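Local structure of acyl-CoA dehydrogenase family protein (Porphyromonas gingivalis, 2OKU) at residues V2-I6 and L61-A65; I15-R19 and T42-E46; T25-L31 and M82-N86; A37-M41 and L99-Q103; E70-A75 and E105-D110. The protein probably takes part in FAD-dependent dehydrogenation of acyl-CoA, and is represented here by its C-terminal, all-helical part. One frame throughout, in Å; residues are numbered along the deposited sequence. Where two conformers were deposited one is given.

Contact 1 (V2-I6 and L61-A65)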
# COMPACT_ATOMS: atom_id res chain seq x y z
N VAL A 2 1.81 -12.69 -21.75
CA VAL A 2 1.85 -11.56 -20.84
C VAL A 2 0.62 -10.68 -21.11
O VAL A 2 -0.07 -10.27 -20.19
CB VAL A 2 3.13 -10.73 -20.98
CG1 VAL A 2 2.83 -9.28 -20.86
CG2 VAL A 2 4.20 -11.17 -19.92
N VAL A 3 0.37 -10.39 -22.38
CA VAL A 3 -0.88 -9.74 -22.82
C VAL A 3 -2.13 -10.42 -22.22
O VAL A 3 -2.97 -9.75 -21.62
CB VAL A 3 -0.94 -9.66 -24.38
CG1 VAL A 3 -1.00 -11.04 -25.01
CG2 VAL A 3 -2.10 -8.81 -24.86
N ALA A 4 -2.21 -11.75 -22.32
CA ALA A 4 -3.34 -12.53 -21.78
C ALA A 4 -3.42 -12.39 -20.27
O ALA A 4 -4.50 -12.15 -19.72
CB ALA A 4 -3.21 -14.03 -22.17
N ALA A 5 -2.28 -12.55 -19.60
CA ALA A 5 -2.22 -12.45 -18.13
C ALA A 5 -2.68 -11.09 -17.63
O ALA A 5 -3.02 -10.93 -16.44
CB ALA A 5 -0.77 -12.72 -17.63
N ILE A 6 -2.67 -10.09 -18.50
CA ILE A 6 -3.07 -8.74 -18.07
C ILE A 6 -4.30 -8.17 -18.80
O ILE A 6 -4.54 -6.99 -18.75
CB ILE A 6 -1.87 -7.70 -18.07
CG1 ILE A 6 -1.53 -7.13 -19.44
CG2 ILE A 6 -0.62 -8.25 -17.39
CD1 ILE A 6 -0.84 -5.74 -19.30
N LEU A 61 3.30 -3.57 -26.17
CA LEU A 61 2.39 -3.91 -25.07
C LEU A 61 3.02 -4.96 -24.19
O LEU A 61 2.97 -4.87 -23.00
CB LEU A 61 1.03 -4.40 -25.58
CG LEU A 61 0.00 -4.82 -24.52
CD1 LEU A 61 -0.28 -3.66 -23.53
CD2 LEU A 61 -1.31 -5.29 -25.17
N ASP A 62 3.59 -6.00 -24.80
CA ASP A 62 4.25 -7.04 -24.04
C ASP A 62 5.41 -6.49 -23.21
O ASP A 62 5.62 -6.89 -22.05
CB ASP A 62 4.77 -8.11 -25.01
CG ASP A 62 3.65 -8.86 -25.70
OD1 ASP A 62 2.49 -8.81 -25.22
OD2 ASP A 62 3.94 -9.49 -26.74
N PHE A 63 6.18 -5.58 -23.79
CA PHE A 63 7.33 -4.98 -23.10
C PHE A 63 6.90 -4.11 -21.89
O PHE A 63 7.55 -4.11 -20.84
CB PHE A 63 8.13 -4.14 -24.10
CG PHE A 63 9.27 -3.41 -23.50
CD1 PHE A 63 10.41 -4.10 -23.08
CD2 PHE A 63 9.21 -2.03 -23.34
CE1 PHE A 63 11.48 -3.41 -22.51
CE2 PHE A 63 10.27 -1.33 -22.75
CZ PHE A 63 11.41 -2.01 -22.34
N GLN A 64 5.81 -3.37 -22.07
CA GLN A 64 5.30 -2.43 -21.07
C GLN A 64 4.29 -3.05 -20.13
O GLN A 64 3.82 -2.38 -19.20
CB GLN A 64 4.66 -1.23 -21.75
CG GLN A 64 5.55 -0.42 -22.71
CD GLN A 64 6.74 0.26 -22.05
OE1 GLN A 64 7.22 -0.17 -21.00
NE2 GLN A 64 7.26 1.31 -22.71
N ALA A 65 3.93 -4.31 -20.36
CA ALA A 65 2.87 -4.97 -19.56
C ALA A 65 3.01 -4.86 -18.06
O ALA A 65 2.08 -4.44 -17.37
CB ALA A 65 2.69 -6.46 -19.98

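Contact 2 (I15-R19 and T42-E46)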
# COMPACT_ATOMS: atom_id res chain seq x y z
N ILE A 15 -10.07 -0.24 -12.70
CA ILE A 15 -10.49 1.15 -12.94
C ILE A 15 -12.00 1.27 -12.73
O ILE A 15 -12.48 2.22 -12.07
CB ILE A 15 -10.08 1.60 -14.38
CG1 ILE A 15 -8.55 1.49 -14.64
CG2 ILE A 15 -10.62 3.04 -14.71
CD1 ILE A 15 -7.69 2.07 -13.60
N ALA A 16 -12.76 0.29 -13.24
CA ALA A 16 -14.22 0.26 -13.08
C ALA A 16 -14.60 0.08 -11.61
O ALA A 16 -15.48 0.79 -11.10
CB ALA A 16 -14.86 -0.83 -13.96
N ARG A 17 -13.92 -0.83 -10.90
CA ARG A 17 -14.22 -1.04 -9.48
C ARG A 17 -13.91 0.22 -8.64
O ARG A 17 -14.70 0.62 -7.74
CB ARG A 17 -13.48 -2.26 -8.90
CG ARG A 17 -13.95 -2.53 -7.48
CD ARG A 17 -13.54 -3.86 -6.94
NE ARG A 17 -14.25 -4.09 -5.68
CZ ARG A 17 -14.03 -5.11 -4.86
NH1 ARG A 17 -13.12 -6.03 -5.16
NH2 ARG A 17 -14.72 -5.21 -3.74
N ILE A 18 -12.78 0.85 -8.95
CA ILE A 18 -12.42 2.09 -8.31
C ILE A 18 -13.54 3.13 -8.50
O ILE A 18 -13.98 3.75 -7.53
CB ILE A 18 -11.10 2.66 -8.89
CG1 ILE A 18 -9.91 1.87 -8.29
CG2 ILE A 18 -11.02 4.20 -8.62
CD1 ILE A 18 -8.57 2.14 -8.95
N ARG A 19 -13.99 3.30 -9.72
CA ARG A 19 -14.95 4.35 -10.01
C ARG A 19 -16.36 4.03 -9.50
O ARG A 19 -17.06 4.91 -8.99
CB ARG A 19 -14.98 4.66 -11.50
CG ARG A 19 -13.74 5.35 -11.95
CD ARG A 19 -13.62 5.37 -13.44
NE ARG A 19 -12.45 6.10 -13.84
CZ ARG A 19 -11.94 6.11 -15.06
NH1 ARG A 19 -12.51 5.41 -16.04
NH2 ARG A 19 -10.86 6.84 -15.30
N THR A 42 -6.02 7.16 -10.77
CA THR A 42 -6.81 6.21 -11.56
C THR A 42 -6.90 6.68 -13.03
O THR A 42 -6.62 5.91 -13.95
CB THR A 42 -8.20 6.00 -10.94
OG1 THR A 42 -8.07 5.67 -9.56
CG2 THR A 42 -8.99 4.90 -11.66
N ASP A 43 -7.27 7.93 -13.24
CA ASP A 43 -7.30 8.49 -14.59
C ASP A 43 -5.92 8.40 -15.26
O ASP A 43 -5.84 8.12 -16.44
CB ASP A 43 -7.73 9.96 -14.59
CG ASP A 43 -9.16 10.19 -14.06
OD1 ASP A 43 -9.96 9.25 -13.95
OD2 ASP A 43 -9.45 11.37 -13.74
N ARG A 44 -4.85 8.66 -14.50
CA ARG A 44 -3.46 8.58 -15.03
C ARG A 44 -3.12 7.16 -15.49
O ARG A 44 -2.54 6.97 -16.57
CB ARG A 44 -2.45 9.02 -13.97
CG ARG A 44 -1.12 9.49 -14.49
CD ARG A 44 -1.05 11.00 -14.23
NE ARG A 44 0.06 11.69 -14.88
CZ ARG A 44 1.28 11.79 -14.40
NH1 ARG A 44 1.63 11.19 -13.27
NH2 ARG A 44 2.18 12.50 -15.10
N ALA A 45 -3.49 6.16 -14.69
CA ALA A 45 -3.30 4.76 -15.09
C ALA A 45 -4.06 4.41 -16.39
O ALA A 45 -3.49 3.85 -17.30
CB ALA A 45 -3.73 3.81 -13.94
N GLU A 46 -5.34 4.78 -16.46
CA GLU A 46 -6.16 4.54 -17.64
C GLU A 46 -5.54 5.21 -18.85
O GLU A 46 -5.49 4.63 -19.93
CB GLU A 46 -7.59 5.06 -17.41
CG GLU A 46 -8.55 4.88 -18.59
CD GLU A 46 -9.92 5.41 -18.29
OE1 GLU A 46 -10.04 6.63 -18.02
OE2 GLU A 46 -10.87 4.61 -18.30
O HOH W 1 -11.20 7.84 -11.74

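Contact 3 (T25-L31 and M82-N86)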
# COMPACT_ATOMS: atom_id res chain seq x y z
N THR A 25 -17.42 5.65 -1.86
CA THR A 25 -17.33 5.61 -0.43
C THR A 25 -17.46 7.01 0.11
O THR A 25 -16.77 7.92 -0.35
CB THR A 25 -15.97 5.09 0.04
OG1 THR A 25 -15.67 3.89 -0.67
CG2 THR A 25 -15.96 4.82 1.54
N GLU A 26 -18.36 7.17 1.08
CA GLU A 26 -18.56 8.46 1.74
C GLU A 26 -17.43 8.61 2.73
O GLU A 26 -17.26 7.75 3.59
CB GLU A 26 -19.92 8.46 2.44
CG GLU A 26 -20.17 9.67 3.33
CD GLU A 26 -21.57 9.72 3.95
OE1 GLU A 26 -21.97 8.75 4.66
OE2 GLU A 26 -22.27 10.74 3.75
N VAL A 27 -16.61 9.66 2.59
CA VAL A 27 -15.51 9.88 3.52
C VAL A 27 -15.67 11.24 4.21
O VAL A 27 -16.35 12.14 3.71
CB VAL A 27 -14.11 9.74 2.83
CG1 VAL A 27 -13.99 8.39 2.18
CG2 VAL A 27 -13.87 10.86 1.82
N LYS A 28 -15.04 11.39 5.35
CA LYS A 28 -15.03 12.67 6.05
C LYS A 28 -14.15 13.66 5.28
O LYS A 28 -13.31 13.23 4.49
CB LYS A 28 -14.52 12.47 7.46
CG LYS A 28 -15.55 11.78 8.37
CD LYS A 28 -15.08 11.67 9.81
CE LYS A 28 -14.85 13.07 10.45
NZ LYS A 28 -14.93 13.07 11.95
N PRO A 29 -14.34 14.98 5.51
CA PRO A 29 -13.54 15.99 4.80
C PRO A 29 -12.03 15.76 4.88
O PRO A 29 -11.33 16.06 3.93
CB PRO A 29 -13.91 17.29 5.53
CG PRO A 29 -15.30 17.05 6.01
CD PRO A 29 -15.35 15.60 6.40
N GLU A 30 -11.55 15.24 6.00
CA GLU A 30 -10.12 15.02 6.19
C GLU A 30 -9.51 14.03 5.21
O GLU A 30 -8.32 14.10 4.93
CB GLU A 30 -9.84 14.57 7.62
CG GLU A 30 -10.52 13.27 8.02
CD GLU A 30 -11.13 13.32 9.41
OE1 GLU A 30 -11.13 14.41 10.01
OE2 GLU A 30 -11.63 12.27 9.89
N LEU A 31 -10.34 13.12 4.68
CA LEU A 31 -9.88 12.11 3.72
C LEU A 31 -10.26 12.47 2.27
O LEU A 31 -9.83 11.82 1.30
CB LEU A 31 -10.47 10.75 4.15
CG LEU A 31 -9.68 9.49 3.94
CD1 LEU A 31 -8.21 9.61 4.40
CD2 LEU A 31 -10.42 8.29 4.60
N MSE A 82 -6.77 4.06 1.71
CA MSE A 82 -7.80 5.08 2.00
C MSE A 82 -8.96 4.47 2.79
O MSE A 82 -9.46 5.06 3.74
CB MSE A 82 -8.31 5.71 0.70
CG MSE A 82 -8.92 7.11 0.78
SE MSE A 82 -10.51 7.25 -0.37
CE MSE A 82 -11.13 6.15 1.04
N LEU A 83 -9.41 3.29 2.37
CA LEU A 83 -10.52 2.61 3.06
C LEU A 83 -10.13 2.25 4.49
O LEU A 83 -10.93 2.39 5.40
CB LEU A 83 -10.99 1.40 2.25
CG LEU A 83 -11.65 1.71 0.89
CD1 LEU A 83 -11.91 0.40 0.14
CD2 LEU A 83 -12.95 2.50 1.00
N ALA A 84 -8.88 1.83 4.69
CA ALA A 84 -8.38 1.57 6.04
C ALA A 84 -8.41 2.83 6.92
O ALA A 84 -8.82 2.77 8.09
CB ALA A 84 -6.99 0.97 6.00
N ALA A 85 -7.97 3.96 6.35
CA ALA A 85 -7.98 5.24 7.07
C ALA A 85 -9.38 5.78 7.30
O ALA A 85 -9.62 6.48 8.28
CB ALA A 85 -7.13 6.29 6.31
N ASN A 86 -10.32 5.46 6.41
CA ASN A 86 -11.72 5.82 6.63
C ASN A 86 -12.31 5.06 7.83
O ASN A 86 -13.07 5.60 8.63
CB ASN A 86 -12.52 5.54 5.35
CG ASN A 86 -13.98 5.93 5.47
OD1 ASN A 86 -14.30 7.06 5.80
ND2 ASN A 86 -14.88 4.97 5.18
O HOH W 2 -17.95 5.29 4.82
O HOH W 3 -13.43 9.48 6.30

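Contact 4 (A37-M41 and L99-Q103)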
# COMPACT_ATOMS: atom_id res chain seq x y z
N ALA A 37 -7.13 12.76 -4.95
CA ALA A 37 -5.79 12.39 -5.48
C ALA A 37 -5.80 10.98 -6.09
O ALA A 37 -5.21 10.74 -7.15
CB ALA A 37 -4.74 12.47 -4.38
N LEU A 38 -6.49 10.04 -5.43
CA LEU A 38 -6.61 8.68 -5.94
C LEU A 38 -7.39 8.62 -7.24
O LEU A 38 -7.08 7.82 -8.09
CB LEU A 38 -7.26 7.77 -4.91
CG LEU A 38 -6.35 7.47 -3.72
CD1 LEU A 38 -7.19 6.89 -2.58
CD2 LEU A 38 -5.23 6.54 -4.12
N ALA A 39 -8.41 9.47 -7.38
CA ALA A 39 -9.16 9.57 -8.64
C ALA A 39 -8.23 10.01 -9.78
O ALA A 39 -8.25 9.42 -10.86
CB ALA A 39 -10.35 10.54 -8.49
N ARG A 40 -7.37 11.00 -9.51
CA ARG A 40 -6.39 11.45 -10.50
C ARG A 40 -5.40 10.33 -10.86
O ARG A 40 -5.07 10.16 -12.03
CB ARG A 40 -5.64 12.72 -10.04
CG ARG A 40 -6.53 13.98 -10.08
CD ARG A 40 -5.81 15.27 -9.62
NE ARG A 40 -4.52 15.50 -10.27
CZ ARG A 40 -4.31 16.15 -11.43
NH1 ARG A 40 -5.32 16.67 -12.15
NH2 ARG A 40 -3.07 16.27 -11.89
N MSE A 41 -4.93 9.59 -9.86
CA MSE A 41 -4.03 8.42 -10.12
C MSE A 41 -4.72 7.35 -10.99
O MSE A 41 -4.07 6.71 -11.83
CB MSE A 41 -3.55 7.78 -8.82
CG MSE A 41 -2.64 8.67 -8.02
SE MSE A 41 -2.22 7.89 -6.29
CE MSE A 41 -1.09 6.44 -6.95
N LEU A 99 0.38 7.34 -0.12
CA LEU A 99 -0.12 8.04 -1.32
C LEU A 99 1.02 8.72 -2.10
O LEU A 99 1.06 8.65 -3.32
CB LEU A 99 -1.18 9.08 -0.94
CG LEU A 99 -1.67 10.05 -2.05
CD1 LEU A 99 -2.63 9.31 -2.95
CD2 LEU A 99 -2.37 11.28 -1.45
N ARG A 100 1.94 9.36 -1.38
CA ARG A 100 3.07 10.07 -1.98
C ARG A 100 3.97 9.10 -2.71
O ARG A 100 4.42 9.37 -3.81
CB ARG A 100 3.89 10.81 -0.92
CG ARG A 100 3.08 11.80 -0.09
CD ARG A 100 2.21 12.66 -0.98
NE ARG A 100 1.21 13.41 -0.25
CZ ARG A 100 0.25 14.12 -0.84
NH1 ARG A 100 0.16 14.15 -2.16
NH2 ARG A 100 -0.62 14.78 -0.10
N TYR A 101 4.21 7.96 -2.07
CA TYR A 101 4.98 6.88 -2.66
C TYR A 101 4.34 6.41 -3.97
O TYR A 101 5.01 6.34 -4.99
CB TYR A 101 5.07 5.72 -1.69
CG TYR A 101 5.81 4.51 -2.21
CD1 TYR A 101 7.19 4.48 -2.24
CD2 TYR A 101 5.12 3.42 -2.70
CE1 TYR A 101 7.88 3.34 -2.73
CE2 TYR A 101 5.77 2.32 -3.20
CZ TYR A 101 7.15 2.27 -3.20
OH TYR A 101 7.76 1.12 -3.70
N GLY A 102 3.04 6.14 -3.93
CA GLY A 102 2.31 5.72 -5.11
C GLY A 102 2.36 6.77 -6.19
O GLY A 102 2.55 6.46 -7.35
N GLN A 103 2.21 8.04 -5.81
CA GLN A 103 2.29 9.13 -6.80
C GLN A 103 3.68 9.21 -7.44
O GLN A 103 3.79 9.35 -8.65
CB GLN A 103 1.94 10.47 -6.16
CG GLN A 103 0.48 10.64 -5.83
CD GLN A 103 0.17 11.89 -5.02
OE1 GLN A 103 0.99 12.35 -4.22
NE2 GLN A 103 -1.01 12.44 -5.23
O HOH W 4 -2.92 12.26 -7.55

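Contact 5 (E70-A75 and E105-D110)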
# COMPACT_ATOMS: atom_id res chain seq x y z
N GLU A 70 1.79 -2.36 -12.69
CA GLU A 70 2.25 -1.54 -11.58
C GLU A 70 1.52 -0.20 -11.48
O GLU A 70 1.14 0.22 -10.39
CB GLU A 70 3.74 -1.27 -11.70
CG GLU A 70 4.59 -2.48 -11.49
CD GLU A 70 6.06 -2.12 -11.69
OE1 GLU A 70 6.51 -1.09 -11.09
OE2 GLU A 70 6.73 -2.86 -12.44
N MSE A 71 1.33 0.45 -12.62
CA MSE A 71 0.65 1.73 -12.70
C MSE A 71 -0.75 1.59 -12.09
O MSE A 71 -1.22 2.43 -11.31
CB MSE A 71 0.58 2.17 -14.17
CG MSE A 71 0.06 3.57 -14.36
SE MSE A 71 1.52 4.86 -13.92
CE MSE A 71 0.44 6.50 -14.26
N THR A 72 -1.42 0.49 -12.43
CA THR A 72 -2.72 0.19 -11.89
C THR A 72 -2.69 -0.13 -10.39
O THR A 72 -3.56 0.34 -9.64
CB THR A 72 -3.39 -0.97 -12.69
OG1 THR A 72 -3.47 -0.61 -14.09
CG2 THR A 72 -4.80 -1.24 -12.15
N ALA A 73 -1.73 -0.97 -9.99
CA ALA A 73 -1.54 -1.37 -8.60
C ALA A 73 -1.43 -0.15 -7.67
O ALA A 73 -2.04 -0.12 -6.58
CB ALA A 73 -0.29 -2.28 -8.46
N HIS A 74 -0.68 0.87 -8.08
CA HIS A 74 -0.54 2.06 -7.24
C HIS A 74 -1.90 2.70 -6.93
O HIS A 74 -2.19 3.07 -5.77
CB HIS A 74 0.45 3.07 -7.84
CG HIS A 74 1.84 2.56 -7.88
ND1 HIS A 74 2.51 2.16 -6.74
CD2 HIS A 74 2.68 2.33 -8.92
CE1 HIS A 74 3.69 1.68 -7.09
NE2 HIS A 74 3.84 1.81 -8.40
N ALA A 75 -2.75 2.82 -7.95
CA ALA A 75 -4.10 3.34 -7.76
C ALA A 75 -4.99 2.45 -6.90
O ALA A 75 -5.68 2.97 -6.02
CB ALA A 75 -4.78 3.62 -9.13
N GLU A 105 5.91 6.79 -7.72
CA GLU A 105 6.14 5.63 -8.55
C GLU A 105 5.35 5.68 -9.84
O GLU A 105 5.90 5.34 -10.89
CB GLU A 105 5.91 4.33 -7.77
CG GLU A 105 6.85 4.08 -6.57
CD GLU A 105 8.31 4.13 -6.97
OE1 GLU A 105 8.71 3.38 -7.86
OE2 GLU A 105 9.05 4.97 -6.45
N GLN A 106 4.11 6.18 -9.79
CA GLN A 106 3.32 6.37 -11.00
C GLN A 106 4.00 7.37 -11.95
O GLN A 106 3.98 7.20 -13.16
CB GLN A 106 1.92 6.87 -10.67
CG GLN A 106 0.92 5.79 -10.32
CD GLN A 106 -0.51 6.26 -10.59
OE1 GLN A 106 -0.82 7.45 -10.47
NE2 GLN A 106 -1.39 5.31 -10.94
N GLU A 107 4.59 8.42 -11.40
CA GLU A 107 5.23 9.44 -12.20
C GLU A 107 6.45 8.87 -12.95
O GLU A 107 6.64 9.11 -14.12
CB GLU A 107 5.62 10.63 -11.33
CG GLU A 107 6.32 11.76 -12.05
CD GLU A 107 5.66 12.27 -13.33
OE1 GLU A 107 4.42 12.42 -13.37
OE2 GLU A 107 6.40 12.60 -14.29
N LYS A 108 7.25 8.07 -12.25
CA LYS A 108 8.42 7.41 -12.85
C LYS A 108 8.00 6.50 -14.03
O LYS A 108 8.58 6.52 -15.12
CB LYS A 108 9.16 6.59 -11.80
CG LYS A 108 9.92 7.39 -10.70
CD LYS A 108 10.39 6.37 -9.66
CE LYS A 108 11.01 6.99 -8.47
NZ LYS A 108 11.49 5.96 -7.50
N ILE A 109 6.93 5.74 -13.81
CA ILE A 109 6.41 4.84 -14.83
C ILE A 109 5.86 5.65 -16.01
O ILE A 109 6.21 5.39 -17.15
CB ILE A 109 5.31 3.90 -14.32
CG1 ILE A 109 5.82 2.96 -13.21
CG2 ILE A 109 4.71 3.09 -15.52
CD1 ILE A 109 4.72 2.28 -12.35
N ASP A 110 4.99 6.61 -15.72
CA ASP A 110 4.39 7.44 -16.78
C ASP A 110 5.46 8.13 -17.68
O ASP A 110 5.37 8.08 -18.90
CB ASP A 110 3.50 8.51 -16.14
CG ASP A 110 2.69 9.26 -17.16
OD1 ASP A 110 1.73 8.68 -17.66
OD2 ASP A 110 3.03 10.41 -17.44

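Contact 1 (V2-I6 and L61-A65)
Val3 and Ile6, near the amino end of the chain, lie against Leu61, Asp62 and Ala65 in a largely apolar contact at one end of an all-helical bundle, where the short helix 2-5 docks on the first turns of helix 58-87. The backbones come nearest at Val3 and Asp62, whose CA atoms are 5.9 Å apart. Val3 turns a different part of its branch to each neighbour. Its CG2 lies anti to the backbone N and points at Leu61, meeting CD2 of that residue at 3.6 Å. The two side chains cross at about a right angle, and they meet chiefly through these methyl groups. Toward Asp62, Val3 offers CB instead, 3.6 Å from OD1 of Asp62, the two side chains being inclined to each other. This oxygen accepts a weak hydrogen bond from Gln58 one turn earlier on its own helix, and no hydrogen bond links the two segments.

Ile6 is the first residue to leave helix 2-5 and takes the N-cap position of helix 7-11. Its chi1 of 80° sets CG1 between the backbone N and the carbonyl carbon, and from there the chain extends toward Ala65. Ile6 also touches Val69 one turn further along helix 58-87, while Leu61 packs on Leu68 of the same helix. Val2 leans in the same direction, but its approach to Ala65 is modelled too closely to be trusted. The CD1 methyl of Ile6 ends 3.7 Å from both CB and O of Ala65.

Contact 2 (I15-R19 and T42-E46)
Arg19 reaches across from helix 13-22 to hold two carboxylates of helix 32-53 in a salt-bridge network. Its NH1 and NH2 grip Glu46 end-on, NH1 to OE2 at 2.9 Å and NH2 to OE1 at 2.8 Å. The second bond is the straighter (N-H...O 167°) and OE1 lies in the guanidinium plane, yet both oxygens are met out of the carboxylate plane, the two flat groups being turned 63° apart. NH2 is shared with Asp43, whose OD1 accepts at 2.9 Å on its anti side. A water accepts from Arg19 NE and donates to the same Asp43 OD1, closing a ring of polar links. The extended Arg19 chain lays its guanidinium on Ile15, whose CG2 sits over the centre of one face.

Inward, Thr42 carries the packing. Its CG2 lies 3.7 Å from Ile15 CD1 as the two side chains slide past each other in opposite directions, whereas Ile18 meets Thr42 tip to tip, CG2 to OG1 at 3.4 Å. That hydroxyl is hydrogen-bonded to Leu38 O, one turn back.

The segments run antiparallel, at 159°, with axes 10.8 Å apart. Helix 58-87 closes the inner side of the pair: His79 touches Ile18 and Thr42, and Met71 packs on Ala45.

Contact 3 (T25-L31 and M82-N86)
Thr25, Val27 and Leu31 face Leu83, Asn86 and Met82 from a connection whose backbone is extended through residues 25-28 and then turns, Leu31 N bonding to Lys28 O; it comes nearest helix 58-87 at Val27 and Asn86, CA to CA 6.4 Å.

Leu31 is pressed onto the helix: its CD2 lies over the backbone, 3.4 Å from Asn86 N, while CD1 meets Ala85 CB at 4.0 Å and CG rests beside CG of Met82, a selenomethionine. The Met82 chain bends at chi2 and chi3, which brings CE across Val27 at about a right angle, 3.8 Å from its CG1. At the Thr25 end, Leu83 CD2 touches Thr25 OG1 at 3.5 Å, a hydroxyl hydrogen-bonded to Tyr22 O.

Asn86 has no direct bond to the connection but is tied to it by two waters. One donates to its OD1 at 2.6 Å and accepts from Lys28 N; the other accepts from its ND2 and donates to Glu26 O. Both ends of the amide are thus used.

The segment 25-31 passes from helix 13-22 to helix 32-53. Met82 also packs on Met34, Lys35 and Leu38 of helix 32-53, and Ala85 on Ala95 of helix 92-115.

Contact 4 (A37-M41 and L99-Q103)
Met41, present as selenomethionine, reaches from helix 32-53 into the angle between Leu99, Gly102 and Gln103 of helix 92-115. With CG anti to the carbonyl carbon (chi1 -67°) and chi2 extended, its chain runs straight out across the gap. It then bends at chi3, 70°, and this last turn lays CE against bare backbone, 3.5 Å from Gly102 C. The selenium meets two side chains: SE is 3.7 Å from Leu99 CD1 and 3.9 Å from Gln103 CG. The Leu99 side chain is inclined to that of Met41, whereas Gln103 crosses it at about a right angle.

Leu99 divides its methyls between two further neighbours. Its CG stands anti to the backbone N, which swings the branch over to the other helix; there CD1 also approaches Leu38 CD2 at 4.0 Å, and CD2 approaches Ala37 CB at 4.0 Å. Gln103 keeps an extended chain beyond CG and passes its amide along the rim of the contact, with NE2 3.8 Å from the methyl of Ala37. A water links the same residues, accepting from Gln103 NE2 and donating to Ala37 O at 2.8 Å. It supplies a polar link between two segments that have no direct hydrogen bond.

The segments run nearly parallel, 21° apart, with axes separated by 11.2 Å, as expected of the first and third long helices in an up-and-down bundle. Helix 58-87, which lies between them in the chain, also borders helix 32-53 here: His79 touches Leu38, and His74 touches Met41. On the far side of helix 92-115, Tyr101 meets Tyr101 and Tyr98 of the second subunit.

Contact 5 (E70-A75 and E105-D110)
Met71, Gln106 and Ile109 interlock between two consecutive long helices of an up-and-down bundle, whose segments run antiparallel at 158° with axes 9.5 Å apart. Met71, a selenomethionine, buries most. Bent at chi2 (77°), it lies across Gln106 at about a right angle, with SE 3.5 Å from Gln106 O and 3.9 Å from Ile109 CB.

Gln106 answers in the other direction. It stretches over the Met71 backbone, and its NE2 donates to Met71 O at 2.9 Å. The acceptor lies in the amide plane, although the donor is tilted from the carbonyl plane of Met71. The same nitrogen probably also bonds to Met41 O of helix 32-53, which would link three helices in the buried interior and help to fix the rotation of the amide.

Ile109 sends CD1 between Glu70 and His74, 3.7 Å from Glu70 CB and at the edge of the imidazole ring. His74 ND1 is hydrogen-bonded to Tyr98 OH of the second subunit, which brings the dimer interface up to this contact. Glu105 OE2 accepts a hydrogen bond from Lys108 NZ on its syn lone pair, part of a salt bridge, while CB of Glu105 sits over one face of the His74 ring, 3.3 Å from NE2 of His74.

Contacts 1, 3 and 5 all use helix 58-87, with contacts 1 and 3 toward its opposite ends, their centres 33 Å apart. Contact 5 lies nearest the centre of the chain, its own centre about 5 Å from it, and touches both contacts on helix 32-53. Toward contact 2, Arg44 NH2 forms a salt bridge with Glu107 OE1 at 2.8 Å, and Met71 packs on Arg44. Toward contact 4, whose centre is 9 Å away, Met41 CE rests 3.7 Å from His74 O. Contact 3 joins contact 4 through Met82 CB and Leu38 CD1, 3.7 Å apart. Contacts 4 and 5 both reach the second subunit. None of the five contacts includes a flavin or substrate atom.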